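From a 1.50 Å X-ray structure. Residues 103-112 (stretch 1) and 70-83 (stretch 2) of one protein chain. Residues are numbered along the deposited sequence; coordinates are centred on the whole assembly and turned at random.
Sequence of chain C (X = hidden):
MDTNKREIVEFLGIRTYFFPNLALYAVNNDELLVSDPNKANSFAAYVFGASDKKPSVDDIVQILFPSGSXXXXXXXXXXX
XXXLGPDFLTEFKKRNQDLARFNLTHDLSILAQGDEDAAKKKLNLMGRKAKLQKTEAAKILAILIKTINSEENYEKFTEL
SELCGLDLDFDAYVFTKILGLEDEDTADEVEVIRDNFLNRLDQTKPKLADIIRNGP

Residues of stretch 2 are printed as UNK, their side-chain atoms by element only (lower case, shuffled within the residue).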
# COMPACT_ATOMS: atom_id res chain seq x y z
N ASN C 103 19.26 5.85 28.00
CA ASN C 103 19.85 5.15 26.84
C ASN C 103 18.82 4.81 25.78
O ASN C 103 18.98 3.85 25.01
CB ASN C 103 20.61 3.90 27.29
CG ASN C 103 21.81 4.23 28.12
OD1 ASN C 103 21.86 3.90 29.32
ND2 ASN C 103 22.80 4.91 27.52
N LEU C 104 17.74 5.59 25.69
CA LEU C 104 16.71 5.40 24.68
C LEU C 104 16.72 6.58 23.70
O LEU C 104 17.10 7.69 24.05
CB LEU C 104 15.31 5.28 25.31
CG LEU C 104 15.11 4.09 26.24
CD1 LEU C 104 13.77 4.22 26.94
CD2 LEU C 104 15.18 2.80 25.47
N THR C 105 16.29 6.31 22.48
CA THR C 105 16.15 7.37 21.49
C THR C 105 15.16 6.95 20.42
O THR C 105 14.86 5.77 20.23
CB THR C 105 17.51 7.73 20.86
OG1 THR C 105 17.44 9.04 20.28
CG2 THR C 105 17.92 6.71 19.81
N HIS C 106 14.65 7.95 19.71
CA HIS C 106 13.79 7.67 18.57
C HIS C 106 14.63 7.18 17.40
O HIS C 106 15.72 7.71 17.14
CB HIS C 106 13.01 8.92 18.21
CG HIS C 106 11.88 8.64 17.27
ND1 HIS C 106 12.05 8.57 15.91
CD2 HIS C 106 10.57 8.38 17.51
CE1 HIS C 106 10.89 8.27 15.35
NE2 HIS C 106 9.98 8.17 16.30
N ASP C 107 14.13 6.16 16.69
CA ASP C 107 14.90 5.52 15.63
C ASP C 107 15.09 6.41 14.40
O ASP C 107 15.95 6.10 13.57
CB ASP C 107 14.30 4.16 15.20
CG ASP C 107 12.82 4.25 14.79
OD1 ASP C 107 12.07 5.04 15.37
OD2 ASP C 107 12.44 3.49 13.91
N LEU C 108 14.31 7.48 14.26
CA LEU C 108 14.48 8.41 13.16
C LEU C 108 15.19 9.69 13.59
O LEU C 108 15.04 10.73 12.94
CB LEU C 108 13.14 8.74 12.51
CG LEU C 108 12.34 7.56 11.95
CD1 LEU C 108 11.02 8.00 11.26
CD2 LEU C 108 13.18 6.69 11.05
N SER C 109 15.97 9.62 14.67
CA SER C 109 16.70 10.76 15.19
C SER C 109 17.64 11.41 14.18
O SER C 109 18.11 12.51 14.45
CB SER C 109 17.51 10.32 16.42
OG SER C 109 16.69 10.20 17.57
N ILE C 110 17.95 10.76 13.05
CA ILE C 110 18.80 11.43 12.06
C ILE C 110 18.12 12.66 11.48
O ILE C 110 18.79 13.62 11.09
CB ILE C 110 19.23 10.47 10.93
CG1 ILE C 110 18.02 9.95 10.14
CG2 ILE C 110 20.09 9.36 11.49
CD1 ILE C 110 18.43 9.24 8.87
N LEU C 111 16.78 12.66 11.41
CA LEU C 111 16.05 13.86 11.01
C LEU C 111 16.44 15.05 11.86
O LEU C 111 16.94 16.06 11.36
CB LEU C 111 14.54 13.61 11.13
CG LEU C 111 13.86 12.86 10.00
CD1 LEU C 111 12.41 12.58 10.40
CD2 LEU C 111 13.92 13.64 8.69
N ALA C 112 16.17 14.96 13.17
CA ALA C 112 16.53 15.99 14.14
C ALA C 112 18.04 16.16 14.30
O ALA C 112 18.45 17.03 15.08
CB ALA C 112 15.90 15.64 15.50
N UNK C 70 4.86 5.29 29.55
CA UNK C 70 6.09 4.52 29.52
C UNK C 70 6.82 4.75 28.20
O UNK C 70 6.40 5.54 27.34
c UNK C 70 5.02 2.33 28.73
o UNK C 70 4.51 1.22 29.02
o UNK C 70 4.87 2.83 27.59
c UNK C 70 5.84 3.03 29.80
N UNK C 71 7.94 4.04 28.03
CA UNK C 71 8.84 4.33 26.93
C UNK C 71 8.20 4.03 25.58
O UNK C 71 8.34 4.81 24.63
c UNK C 71 10.13 3.53 27.10
o UNK C 71 9.91 2.14 26.95
N UNK C 72 7.47 2.91 25.48
CA UNK C 72 6.77 2.61 24.25
C UNK C 72 5.70 3.63 23.91
O UNK C 72 5.51 3.98 22.75
N UNK C 73 4.96 4.10 24.92
CA UNK C 73 3.97 5.15 24.68
C UNK C 73 4.64 6.42 24.17
O UNK C 73 4.16 7.05 23.22
c UNK C 73 2.36 6.72 25.82
c UNK C 73 3.19 5.45 25.97
o UNK C 73 2.34 4.34 26.26
N UNK C 74 5.75 6.80 24.79
CA UNK C 74 6.46 8.01 24.38
C UNK C 74 6.95 7.86 22.94
O UNK C 74 6.79 8.77 22.12
c UNK C 74 8.55 9.42 24.85
c UNK C 74 7.03 8.72 26.74
c UNK C 74 7.60 8.31 25.37
c UNK C 74 8.06 8.62 27.89
N UNK C 75 7.58 6.73 22.61
CA UNK C 75 8.14 6.57 21.26
C UNK C 75 7.04 6.56 20.20
O UNK C 75 7.20 7.14 19.12
c UNK C 75 10.33 5.37 21.92
c UNK C 75 11.33 6.28 21.17
c UNK C 75 10.91 3.98 22.05
c UNK C 75 8.98 5.30 21.19
N UNK C 76 5.92 5.89 20.49
CA UNK C 76 4.79 5.87 19.57
C UNK C 76 4.25 7.28 19.36
O UNK C 76 4.04 7.71 18.22
c UNK C 76 2.43 4.97 19.34
o UNK C 76 4.27 3.59 20.12
c UNK C 76 3.74 4.92 20.14
N UNK C 77 4.08 8.03 20.44
CA UNK C 77 3.56 9.38 20.32
C UNK C 77 4.56 10.31 19.66
O UNK C 77 4.16 11.27 19.00
o UNK C 77 1.90 9.30 22.04
c UNK C 77 3.14 9.89 21.69
N UNK C 78 5.85 10.02 19.76
CA UNK C 78 6.85 10.78 19.00
C UNK C 78 6.72 10.56 17.48
O UNK C 78 6.96 11.49 16.69
se UNK C 78 10.18 10.45 21.61
c UNK C 78 11.39 11.38 20.41
c UNK C 78 8.51 11.04 20.83
c UNK C 78 8.24 10.42 19.46
N UNK C 79 6.39 9.33 17.06
CA UNK C 79 6.00 9.10 15.67
C UNK C 79 4.87 10.04 15.28
O UNK C 79 4.91 10.67 14.21
o UNK C 79 7.86 6.98 15.20
c UNK C 79 5.54 7.66 15.41
c UNK C 79 6.65 6.65 15.25
o UNK C 79 6.30 5.45 15.14
N UNK C 80 3.85 10.14 16.12
CA UNK C 80 2.72 11.02 15.83
C UNK C 80 3.18 12.47 15.71
O UNK C 80 2.75 13.18 14.80
c UNK C 80 0.34 11.57 16.50
c UNK C 80 1.64 10.86 16.90
o UNK C 80 1.42 9.44 17.03
N UNK C 81 4.07 12.92 16.60
CA UNK C 81 4.58 14.28 16.51
C UNK C 81 5.27 14.53 15.16
O UNK C 81 5.06 15.57 14.51
c UNK C 81 5.56 14.56 17.65
c UNK C 81 3.95 15.62 19.29
c UNK C 81 6.21 14.85 20.01
c UNK C 81 5.03 14.58 19.08
N UNK C 82 6.09 13.58 14.69
CA UNK C 82 6.74 13.76 13.40
C UNK C 82 5.72 13.86 12.27
O UNK C 82 5.88 14.67 11.35
c UNK C 82 9.77 11.37 13.59
c UNK C 82 7.69 12.62 13.11
c UNK C 82 8.92 12.54 14.00
c UNK C 82 9.72 13.85 13.87
N UNK C 83 4.69 13.03 12.31
CA UNK C 83 3.69 13.04 11.25
C UNK C 83 2.88 14.34 11.28
O UNK C 83 2.36 14.75 10.25
c UNK C 83 2.76 11.84 11.40

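Position 70 precedes the helix and carries two side-chain carbons, the second bearing two oxygens. One of these oxygens accepts from the backbone N of position 73 at 3.0 Å, which caps the helix; the residue is Asp 70, and it lies out of reach of stretch 1. Position 71 opens the helix with a CB that points toward stretch 1 and lies 3.7 Å from Leu 104 CD1. One carbon followed by one oxygen makes this Ser 71; its CB packs against Leu 104. Position 72 has no side-chain atoms and is Gly 72.

At position 73 the first carbon carries one oxygen and one carbon, the pattern of threonine. Thr 73, whose N donates the capping bond, stays clear of stretch 1. Position 74 has four carbons forked at the first, with one arm two carbons long; this is Ile 74, also out of reach. Position 75 again has four carbons, now forked at the second. Its CA-to-CB bond points sideways, yet the end of the side chain comes nearer, and a terminal carbon approaches Thr 105 O and His 106 CA. This is Leu 75, whose CD2 lies 3.7 Å from Thr 105 O and 3.8 Å from His 106 CA.

Position 76, with one carbon bearing an oxygen and a carbon, is Thr 76; it points away, and its OG1 donates to Gly 72 O at 2.9 Å within the helix. Position 77 has one carbon and then one oxygen, and is Ser 77, with no contact across. Position 78 is an unbranched chain of two carbons, selenium and a further carbon. It points toward stretch 1, where its CB packs 3.7 Å from His 106 CD2; the selenium makes it Met 78, present as selenomethionine.

Position 79 has two carbons, the second carrying two oxygens, one of which approaches the His 106 ring. This is Asp 79, and its OD1 accepts a hydrogen bond from His 106 NE2 at 2.7 Å, close to the plane of the ring at its edge. Position 80, one carbon carrying an oxygen and a carbon, is Thr 80, and position 81, four carbons forked at the second, is Leu 81; neither reaches stretch 1. Position 82 has the same four-carbon fork but points toward stretch 1, and a terminal carbon nears His 106 CE1, Leu 108 CD1 and Leu 111 CD1. This is Leu 82, with CD1 3.7 Å from His 106 CE1 and 4.3 Å from both Leu 108 CD1 and Leu 111 CD1. Position 83 has a single carbon and is Ala 83, beyond the contact.

The contact centres on His 106, the residue of stretch 1 most covered by the helix. Leu 108 N donates to His 106 ND1 at 3.0 Å, so ND1 serves as an acceptor while NE2 donates to Asp 79 OD1. The two bonds engage both ring nitrogens; the one to Asp 79 ties the loop to the helix, while the one from Leu 108 N holds the ring within its own loop. Around them, Leu 75, Met 78 and Leu 82 supply apolar packing, extended by Leu 104 against Ser 71 and by Leu 108 and Leu 111 against Leu 82.

Stretch 2 (70-83) DSGTILTSMDTLLA
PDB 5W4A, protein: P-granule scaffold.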